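Arginyl-trna synthetase (Thermus thermophilus, PDB 1IQ0) probably catalyses the ATP-dependent joining of L-arginine to tRNA(Arg), as a monomeric class I aminoacyl-tRNA synthetase. Local coordinates at residues 173-178 with 223-228; 215-220 with 237-242; 219-224 with 322-327. One frame throughout, in Å; residues are numbered along the deposited sequence.

Interaction 1: 173-178 with 223-228; sequences KEKYDH and QMATMH
Lys175 and Asp177 meet Gln223, Ala225 and Thr226 where the N-terminal end of helix 176-189 abuts helix 213-229, inside the class I catalytic domain; Lys175 is the N-cap residue. The close-fitting part lies around Asp177 and Gln223, both buried. Asp177 OD2 sits 3.6 Å from Gln223 CG, and Asp177 CB is 4.1 Å from the same carbon. The carboxylate and amide planes stand 83° apart. The Gln223 chain, extended beyond CG, carries its amide away from Asp177, and NE2 is hydrogen-bonded to the backbone oxygens of Asn113 and Lys116 in the predicted 'HIGH' region. Looser are the methylenes of Lys175, a partly exposed residue, with CE 4.1 Å from Ala225 CB as their one apolar touch on helix 213-229. CG is anti to the backbone N (chi1 -170°), and only the last torsion bends, turning NZ aside (chi4 -74°). NZ, by contrast, is firmly held. The Lys175 and Thr226 side chains cross at about a right angle, and NZ donates to OG1 over 3.0 Å. It also forms a salt bridge with Asp177 OD1, on the syn lone pair, at 2.9 Å. Ala222 O accepts a further bond from NZ, and Asp406, whose other carboxylate oxygen is bonded to Thr226 OG1, adds a second salt bridge. With carboxylates on two elements around it, the amine is likely to stay protonated. A methionine in place of Lys175 would probably leave Asp177 and Asp406 without their shared cation, and Thr226 OG1 and Ala222 O without this donor. A water bridges the two segments, donating to Asp177 OD2 at 2.7 Å and to Thr226 OG1 at 2.6 Å.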
loop_
_atom_site.group_PDB
_atom_site.type_symbol
_atom_site.label_atom_id
_atom_site.label_comp_id
_atom_site.label_asym_id
_atom_site.label_seq_id
_atom_site.Cartn_x
_atom_site.Cartn_y
_atom_site.Cartn_z
ATOM N N LYS A 173 23.160 -17.160 18.497
ATOM C CA LYS A 173 23.601 -16.518 17.260
ATOM C C LYS A 173 22.577 -16.583 16.122
ATOM O O LYS A 173 22.386 -15.611 15.392
ATOM C CB LYS A 173 24.929 -17.131 16.799
ATOM C CG LYS A 173 26.095 -16.837 17.740
ATOM C CD LYS A 173 27.419 -17.365 17.196
ATOM C CE LYS A 173 27.476 -18.888 17.215
ATOM N NZ LYS A 173 27.425 -19.429 18.603
ATOM N N GLU A 174 21.930 -17.730 15.962
ATOM C CA GLU A 174 20.922 -17.905 14.921
ATOM C C GLU A 174 19.753 -16.927 15.135
ATOM O O GLU A 174 19.321 -16.716 16.269
ATOM C CB GLU A 174 20.424 -19.354 14.953
ATOM C CG GLU A 174 19.193 -19.648 14.120
ATOM C CD GLU A 174 18.844 -21.128 14.122
ATOM O OE1 GLU A 174 18.998 -21.775 15.176
ATOM O OE2 GLU A 174 18.405 -21.647 13.076
ATOM N N LYS A 175 19.261 -16.316 14.058
ATOM C CA LYS A 175 18.139 -15.380 14.174
ATOM C C LYS A 175 17.043 -16.165 14.894
ATOM O O LYS A 175 16.615 -17.221 14.430
ATOM C CB LYS A 175 17.682 -14.925 12.789
ATOM C CG LYS A 175 16.691 -13.770 12.821
ATOM C CD LYS A 175 16.722 -12.976 11.522
ATOM C CE LYS A 175 15.599 -11.941 11.470
ATOM N NZ LYS A 175 14.259 -12.580 11.238
ATOM N N TYR A 176 16.597 -15.652 16.029
ATOM C CA TYR A 176 15.630 -16.366 16.847
ATOM C C TYR A 176 14.397 -16.964 16.183
ATOM O O TYR A 176 14.040 -18.104 16.490
ATOM C CB TYR A 176 15.212 -15.509 18.042
ATOM C CG TYR A 176 14.607 -16.327 19.164
ATOM C CD1 TYR A 176 13.228 -16.519 19.250
ATOM C CD2 TYR A 176 15.420 -16.945 20.121
ATOM C CE1 TYR A 176 12.673 -17.304 20.256
ATOM C CE2 TYR A 176 14.876 -17.732 21.129
ATOM C CZ TYR A 176 13.502 -17.908 21.191
ATOM O OH TYR A 176 12.958 -18.688 22.181
ATOM N N ASP A 177 13.747 -16.238 15.276
ATOM C CA ASP A 177 12.558 -16.797 14.660
ATOM C C ASP A 177 12.869 -17.927 13.692
ATOM O O ASP A 177 11.986 -18.727 13.368
ATOM C CB ASP A 177 11.685 -15.698 14.017
ATOM C CG ASP A 177 12.415 -14.876 12.972
ATOM O OD1 ASP A 177 13.658 -14.753 13.040
ATOM O OD2 ASP A 177 11.717 -14.326 12.092
ATOM N N HIS A 178 14.118 -18.005 13.237
ATOM C CA HIS A 178 14.524 -19.096 12.350
ATOM C C HIS A 178 14.718 -20.339 13.221
ATOM O O HIS A 178 14.411 -21.455 12.814
ATOM C CB HIS A 178 15.829 -18.767 11.616
ATOM C CG HIS A 178 15.628 -17.942 10.385
ATOM N ND1 HIS A 178 15.435 -16.577 10.424
ATOM C CD2 HIS A 178 15.543 -18.297 9.082
ATOM C CE1 HIS A 178 15.239 -16.128 9.199
ATOM N NE2 HIS A 178 15.298 -17.151 8.365
ATOM N N GLN A 223 11.102 -11.338 14.167
ATOM C CA GLN A 223 10.323 -11.153 12.948
ATOM C C GLN A 223 10.354 -9.671 12.606
ATOM O O GLN A 223 10.381 -9.290 11.438
ATOM C CB GLN A 223 8.861 -11.548 13.151
ATOM C CG GLN A 223 8.594 -13.005 13.418
ATOM C CD GLN A 223 7.116 -13.241 13.622
ATOM O OE1 GLN A 223 6.482 -12.541 14.405
ATOM N NE2 GLN A 223 6.554 -14.217 12.915
ATOM N N MET A 224 10.341 -8.841 13.645
ATOM C CA MET A 224 10.337 -7.395 13.468
ATOM C C MET A 224 11.608 -6.881 12.804
ATOM O O MET A 224 11.592 -5.818 12.185
ATOM C CB MET A 224 10.120 -6.696 14.814
ATOM C CG MET A 224 9.752 -5.224 14.688
ATOM S SD MET A 224 8.954 -4.591 16.191
ATOM C CE MET A 224 7.561 -5.704 16.307
ATOM N N ALA A 225 12.706 -7.624 12.928
ATOM C CA ALA A 225 13.955 -7.207 12.295
ATOM C C ALA A 225 13.759 -7.285 10.778
ATOM O O ALA A 225 14.281 -6.460 10.025
ATOM C CB ALA A 225 15.103 -8.110 12.734
ATOM N N THR A 226 12.991 -8.280 10.342
ATOM C CA THR A 226 12.698 -8.471 8.926
ATOM C C THR A 226 11.761 -7.353 8.436
ATOM O O THR A 226 11.950 -6.799 7.349
ATOM C CB THR A 226 12.026 -9.838 8.687
ATOM O OG1 THR A 226 12.838 -10.870 9.258
ATOM C CG2 THR A 226 11.851 -10.104 7.196
ATOM N N MET A 227 10.755 -7.029 9.244
ATOM C CA MET A 227 9.803 -5.973 8.901
ATOM C C MET A 227 10.568 -4.667 8.714
ATOM O O MET A 227 10.322 -3.916 7.772
ATOM C CB MET A 227 8.778 -5.801 10.024
ATOM C CG MET A 227 7.845 -6.991 10.216
ATOM S SD MET A 227 6.879 -6.860 11.747
ATOM C CE MET A 227 6.570 -8.631 12.105
ATOM N N HIS A 228 11.497 -4.411 9.630
ATOM C CA HIS A 228 12.326 -3.215 9.600
ATOM C C HIS A 228 13.200 -3.180 8.342
ATOM O O HIS A 228 13.323 -2.141 7.698
ATOM C CB HIS A 228 13.218 -3.167 10.843
ATOM C CG HIS A 228 14.097 -1.957 10.903
ATOM N ND1 HIS A 228 13.607 -0.692 11.163
ATOM C CD2 HIS A 228 15.427 -1.810 10.692
ATOM C CE1 HIS A 228 14.598 0.179 11.107
ATOM N NE2 HIS A 228 15.713 -0.473 10.823
HETATM O O HOH W 1 11.740 -13.219 9.665
#

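Interaction 2: 215-220 with 237-242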
loop_
_atom_site.group_PDB
_atom_site.type_symbol
_atom_site.label_atom_id
_atom_site.label_comp_id
_atom_site.label_asym_id
_atom_site.label_seq_id
_atom_site.Cartn_x
_atom_site.Cartn_y
_atom_site.Cartn_z
ATOM N N GLU A 215 7.621 -15.519 25.874
ATOM C CA GLU A 215 8.164 -16.492 24.936
ATOM C C GLU A 215 7.768 -16.135 23.499
ATOM O O GLU A 215 8.565 -16.285 22.577
ATOM C CB GLU A 215 7.673 -17.905 25.279
ATOM C CG GLU A 215 8.376 -18.532 26.486
ATOM C CD GLU A 215 7.805 -18.090 27.828
ATOM O OE1 GLU A 215 7.014 -17.121 27.876
ATOM O OE2 GLU A 215 8.156 -18.716 28.849
ATOM N N VAL A 216 6.534 -15.668 23.315
ATOM C CA VAL A 216 6.052 -15.285 21.994
ATOM C C VAL A 216 6.760 -14.009 21.549
ATOM O O VAL A 216 7.180 -13.884 20.396
ATOM C CB VAL A 216 4.522 -15.021 22.006
ATOM C CG1 VAL A 216 4.093 -14.358 20.692
ATOM C CG2 VAL A 216 3.762 -16.333 22.206
ATOM N N ASN A 217 6.894 -13.064 22.475
ATOM C CA ASN A 217 7.537 -11.792 22.180
ATOM C C ASN A 217 8.950 -11.974 21.624
ATOM O O ASN A 217 9.376 -11.199 20.769
ATOM C CB ASN A 217 7.585 -10.922 23.436
ATOM C CG ASN A 217 7.918 -9.475 23.129
ATOM O OD1 ASN A 217 8.841 -8.901 23.705
ATOM N ND2 ASN A 217 7.161 -8.875 22.223
ATOM N N ARG A 218 9.670 -12.994 22.096
ATOM C CA ARG A 218 11.033 -13.245 21.615
ATOM C C ARG A 218 11.023 -13.517 20.121
ATOM O O ARG A 218 11.889 -13.043 19.389
ATOM C CB ARG A 218 11.674 -14.447 22.320
ATOM C CG ARG A 218 11.970 -14.239 23.791
ATOM C CD ARG A 218 12.790 -15.400 24.354
ATOM N NE ARG A 218 14.127 -15.475 23.761
ATOM C CZ ARG A 218 15.068 -16.339 24.137
ATOM N NH1 ARG A 218 14.825 -17.212 25.108
ATOM N NH2 ARG A 218 16.257 -16.327 23.549
ATOM N N ILE A 219 10.041 -14.291 19.676
ATOM C CA ILE A 219 9.924 -14.613 18.265
ATOM C C ILE A 219 9.530 -13.361 17.489
ATOM O O ILE A 219 10.109 -13.075 16.440
ATOM C CB ILE A 219 8.876 -15.725 18.041
ATOM C CG1 ILE A 219 9.291 -16.982 18.817
ATOM C CG2 ILE A 219 8.739 -16.029 16.553
ATOM C CD1 ILE A 219 8.365 -18.177 18.609
ATOM N N LEU A 220 8.565 -12.603 18.017
ATOM C CA LEU A 220 8.100 -11.380 17.363
ATOM C C LEU A 220 9.221 -10.350 17.164
ATOM O O LEU A 220 9.295 -9.708 16.121
ATOM C CB LEU A 220 6.950 -10.736 18.156
ATOM C CG LEU A 220 6.528 -9.342 17.652
ATOM C CD1 LEU A 220 6.045 -9.432 16.207
ATOM C CD2 LEU A 220 5.441 -8.768 18.546
ATOM N N LEU A 237 0.648 -2.006 17.958
ATOM C CA LEU A 237 0.695 -3.455 18.031
ATOM C C LEU A 237 -0.509 -3.784 18.900
ATOM O O LEU A 237 -0.723 -3.137 19.914
ATOM C CB LEU A 237 1.962 -3.921 18.745
ATOM C CG LEU A 237 3.083 -4.624 17.975
ATOM C CD1 LEU A 237 3.441 -3.887 16.710
ATOM C CD2 LEU A 237 4.285 -4.748 18.902
ATOM N N VAL A 238 -1.316 -4.748 18.484
ATOM C CA VAL A 238 -2.447 -5.171 19.288
ATOM C C VAL A 238 -2.343 -6.680 19.449
ATOM O O VAL A 238 -2.326 -7.421 18.464
ATOM C CB VAL A 238 -3.805 -4.813 18.643
ATOM C CG1 VAL A 238 -4.922 -5.493 19.407
ATOM C CG2 VAL A 238 -4.021 -3.301 18.692
ATOM N N TRP A 239 -2.267 -7.122 20.700
ATOM C CA TRP A 239 -2.148 -8.537 21.029
ATOM C C TRP A 239 -3.498 -9.191 21.332
ATOM O O TRP A 239 -4.338 -8.630 22.040
ATOM C CB TRP A 239 -1.201 -8.714 22.237
ATOM C CG TRP A 239 0.212 -8.210 21.993
ATOM C CD1 TRP A 239 0.583 -6.934 21.675
ATOM C CD2 TRP A 239 1.423 -8.983 22.005
ATOM N NE1 TRP A 239 1.940 -6.864 21.486
ATOM C CE2 TRP A 239 2.482 -8.106 21.680
ATOM C CE3 TRP A 239 1.714 -10.332 22.256
ATOM C CZ2 TRP A 239 3.819 -8.532 21.596
ATOM C CZ3 TRP A 239 3.045 -10.759 22.175
ATOM C CH2 TRP A 239 4.078 -9.859 21.846
ATOM N N GLU A 240 -3.699 -10.391 20.795
ATOM C CA GLU A 240 -4.927 -11.133 21.027
ATOM C C GLU A 240 -5.219 -11.274 22.529
ATOM O O GLU A 240 -6.363 -11.101 22.960
ATOM C CB GLU A 240 -4.825 -12.518 20.373
ATOM C CG GLU A 240 -6.045 -13.416 20.589
ATOM C CD GLU A 240 -7.330 -12.811 20.042
ATOM O OE1 GLU A 240 -7.287 -12.137 18.993
ATOM O OE2 GLU A 240 -8.391 -13.021 20.650
ATOM N N SER A 241 -4.200 -11.589 23.330
ATOM C CA SER A 241 -4.417 -11.730 24.775
ATOM C C SER A 241 -4.927 -10.434 25.410
ATOM O O SER A 241 -5.678 -10.476 26.386
ATOM C CB SER A 241 -3.143 -12.210 25.489
ATOM O OG SER A 241 -2.046 -11.350 25.265
ATOM N N ASP A 242 -4.520 -9.285 24.875
ATOM C CA ASP A 242 -5.013 -8.006 25.402
ATOM C C ASP A 242 -6.453 -7.794 24.924
ATOM O O ASP A 242 -7.268 -7.202 25.629
ATOM C CB ASP A 242 -4.131 -6.845 24.938
ATOM C CG ASP A 242 -2.772 -6.846 25.618
ATOM O OD1 ASP A 242 -1.760 -6.534 24.951
ATOM O OD2 ASP A 242 -2.723 -7.156 26.823
#
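Trp239 and Leu220 reach toward each other tip to tip, the six-membered end of the indole meeting one methyl of the leucine: Leu220 CD2 is 3.5 Å from Trp239 CZ2. This methyl approaches the ring obliquely. Leu220 points its CB toward the strand, and CG lies anti to the backbone N (chi1 172°). Asn217 comes in differently, crossing the indole at about a right angle. Its ND2 lies at the ring edge, near the ring plane, 3.3 Å from Trp239 CH2, while the amide plane is turned 47° from the ring. That nitrogen is hydrogen-bonded to Tyr324 OH, a bond likely to hold the amide's rotation beside the indole. Val216 and Trp239 slide past each other in opposite directions, with Val216 CG1 4.0 Å from Trp239 CZ3. The elements joined belong to the Rossmann-type catalytic core: strand 236-239 pairs in parallel with strand 141-149, and helix 213-229 is the last helix of the long connection between them, as in a beta-alpha-beta crossover elaborated by further helices. Helix segment and strand run nearly antiparallel (147°), their axes 12.8 Å apart at closest, a separation that the long indole bridges. Arg213, earlier in the helix, makes a cation-pi contact with the same ring, and Trp239 NE1 has a weak hydrogen bond to Thr334 OG1. Two residues earlier on the strand, Leu237 CD2 stands 4.2 Å from Leu220 CD2, methyl against methyl.

Interaction 3: 219-224 with 322-327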
loop_
_atom_site.group_PDB
_atom_site.type_symbol
_atom_site.label_atom_id
_atom_site.label_comp_id
_atom_site.label_asym_id
_atom_site.label_seq_id
_atom_site.Cartn_x
_atom_site.Cartn_y
_atom_site.Cartn_z
ATOM N N ILE A 219 10.041 -14.291 19.676
ATOM C CA ILE A 219 9.924 -14.613 18.265
ATOM C C ILE A 219 9.530 -13.361 17.489
ATOM O O ILE A 219 10.109 -13.075 16.440
ATOM C CB ILE A 219 8.876 -15.725 18.041
ATOM C CG1 ILE A 219 9.291 -16.982 18.817
ATOM C CG2 ILE A 219 8.739 -16.029 16.553
ATOM C CD1 ILE A 219 8.365 -18.177 18.609
ATOM N N LEU A 220 8.565 -12.603 18.017
ATOM C CA LEU A 220 8.100 -11.380 17.363
ATOM C C LEU A 220 9.221 -10.350 17.164
ATOM O O LEU A 220 9.295 -9.708 16.121
ATOM C CB LEU A 220 6.950 -10.736 18.156
ATOM C CG LEU A 220 6.528 -9.342 17.652
ATOM C CD1 LEU A 220 6.045 -9.432 16.207
ATOM C CD2 LEU A 220 5.441 -8.768 18.546
ATOM N N LEU A 221 10.091 -10.190 18.155
ATOM C CA LEU A 221 11.187 -9.239 18.026
ATOM C C LEU A 221 12.079 -9.573 16.826
ATOM O O LEU A 221 12.507 -8.673 16.103
ATOM C CB LEU A 221 12.008 -9.192 19.317
ATOM C CG LEU A 221 11.316 -8.421 20.457
ATOM C CD1 LEU A 221 12.127 -8.541 21.756
ATOM C CD2 LEU A 221 11.177 -6.954 20.063
ATOM N N ALA A 222 12.336 -10.863 16.606
ATOM C CA ALA A 222 13.163 -11.299 15.481
ATOM C C ALA A 222 12.415 -11.121 14.156
ATOM O O ALA A 222 13.016 -10.792 13.134
ATOM C CB ALA A 222 13.585 -12.768 15.662
ATOM N N GLN A 223 11.102 -11.338 14.167
ATOM C CA GLN A 223 10.323 -11.153 12.948
ATOM C C GLN A 223 10.354 -9.671 12.606
ATOM O O GLN A 223 10.381 -9.290 11.438
ATOM C CB GLN A 223 8.861 -11.548 13.151
ATOM C CG GLN A 223 8.594 -13.005 13.418
ATOM C CD GLN A 223 7.116 -13.241 13.622
ATOM O OE1 GLN A 223 6.482 -12.541 14.405
ATOM N NE2 GLN A 223 6.554 -14.217 12.915
ATOM N N MET A 224 10.341 -8.841 13.645
ATOM C CA MET A 224 10.337 -7.395 13.468
ATOM C C MET A 224 11.608 -6.881 12.804
ATOM O O MET A 224 11.592 -5.818 12.185
ATOM C CB MET A 224 10.120 -6.696 14.814
ATOM C CG MET A 224 9.752 -5.224 14.688
ATOM S SD MET A 224 8.954 -4.591 16.191
ATOM C CE MET A 224 7.561 -5.704 16.307
ATOM N N ARG A 322 0.997 1.265 25.786
ATOM C CA ARG A 322 2.228 1.763 26.394
ATOM C C ARG A 322 3.335 1.605 25.349
ATOM O O ARG A 322 3.118 0.996 24.299
ATOM C CB ARG A 322 2.574 0.951 27.652
ATOM C CG ARG A 322 2.892 -0.506 27.368
ATOM C CD ARG A 322 3.042 -1.339 28.646
ATOM N NE ARG A 322 4.196 -0.942 29.443
ATOM C CZ ARG A 322 4.131 -0.179 30.528
ATOM N NH1 ARG A 322 2.960 0.274 30.957
ATOM N NH2 ARG A 322 5.241 0.138 31.184
ATOM N N PRO A 323 4.531 2.158 25.613
ATOM C CA PRO A 323 5.628 2.033 24.646
ATOM C C PRO A 323 6.073 0.581 24.491
ATOM O O PRO A 323 6.135 -0.163 25.467
ATOM C CB PRO A 323 6.732 2.907 25.253
ATOM C CG PRO A 323 5.965 3.939 26.037
ATOM C CD PRO A 323 4.891 3.092 26.696
ATOM N N TYR A 324 6.379 0.179 23.263
ATOM C CA TYR A 324 6.830 -1.181 23.011
ATOM C C TYR A 324 8.345 -1.183 22.928
ATOM O O TYR A 324 8.925 -0.533 22.057
ATOM C CB TYR A 324 6.254 -1.714 21.700
ATOM C CG TYR A 324 6.709 -3.121 21.370
ATOM C CD1 TYR A 324 6.376 -4.195 22.199
ATOM C CD2 TYR A 324 7.477 -3.379 20.230
ATOM C CE1 TYR A 324 6.790 -5.490 21.900
ATOM C CE2 TYR A 324 7.899 -4.664 19.922
ATOM C CZ TYR A 324 7.551 -5.718 20.760
ATOM O OH TYR A 324 7.958 -6.998 20.454
ATOM N N GLU A 325 8.979 -1.916 23.838
ATOM C CA GLU A 325 10.427 -2.004 23.869
ATOM C C GLU A 325 10.921 -2.803 22.665
ATOM O O GLU A 325 10.608 -3.983 22.518
ATOM C CB GLU A 325 10.887 -2.670 25.170
ATOM C CG GLU A 325 12.399 -2.735 25.321
ATOM C CD GLU A 325 12.837 -3.371 26.629
ATOM O OE1 GLU A 325 12.503 -4.551 26.867
ATOM O OE2 GLU A 325 13.520 -2.688 27.421
ATOM N N ASN A 326 11.684 -2.144 21.801
ATOM C CA ASN A 326 12.226 -2.781 20.606
ATOM C C ASN A 326 13.313 -1.871 20.047
ATOM O O ASN A 326 13.292 -0.663 20.273
ATOM C CB ASN A 326 11.130 -2.975 19.563
ATOM C CG ASN A 326 10.812 -1.699 18.811
ATOM O OD1 ASN A 326 11.294 -1.489 17.704
ATOM N ND2 ASN A 326 10.005 -0.836 19.417
ATOM N N PRO A 327 14.271 -2.435 19.305
ATOM C CA PRO A 327 15.347 -1.612 18.749
ATOM C C PRO A 327 15.103 -1.017 17.368
ATOM O O PRO A 327 15.992 -0.370 16.816
ATOM C CB PRO A 327 16.528 -2.573 18.739
ATOM C CG PRO A 327 15.863 -3.863 18.343
ATOM C CD PRO A 327 14.604 -3.870 19.208
#
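The loop that leaves strand 320-323, near one margin of the catalytic-domain sheet, packs on helix 213-229 through Tyr324 and Asn326, which meet Leu220, Leu221 and Met224. Tyr324 points its CB toward the helix, with CG anti to the backbone N (chi1 179°); the phenol end of the ring lies among the helix side chains. Its OH lies 3.2 Å from Leu221 CD2 and 3.6 Å from Leu220 CD2, both leucines crossing the tyrosine obliquely. Met224 reaches the ring tip to tip, in a Met-aromatic contact: SD is 5.2 Å from the ring centroid and 78° off the normal, at the edge. Its CE touches Tyr324 CE2 at 3.8 Å. Leu221 CD2 also packs 4.0 Å from Asn326 CB. Asn326 braces the loop itself: ND2 donates to Tyr324 O over 2.9 Å, from 39° above the carbonyl plane. Its OD1 accepts from Tyr328 N, closing an Asx turn, and from Tyr329 N. Across the contact the chemistry is thus apolar and sulfur-aromatic, while the phenol oxygen, set amid leucine methyls, has its polar partner in Asn217, one turn earlier on the helix, which is likely to limit how far the ring can shift against the helix.

Overall arrangement
All three interactions draw on helix 213-229, each with a different neighbour. Interaction 2 is buried and largely apolar, setting the helix on strand 236-239 of the central sheet. Interaction 3, partly buried, reaches the same sheet near its margin and shares Leu220 with it; the two are joined by the bond from Asn217 to Tyr324 OH, and Leu237 CD2 lies 3.7 Å from Tyr324 CD2. Interaction 1, also mostly buried, belongs to the helical connection between strands 141-149 and 236-239 and is the charged one, relying on an ammonium, carboxylates and a water. It abuts interaction 3 through Ala222, whose carbonyl receives Lys175 NZ, and interaction 2 through Tyr176 and Ile219.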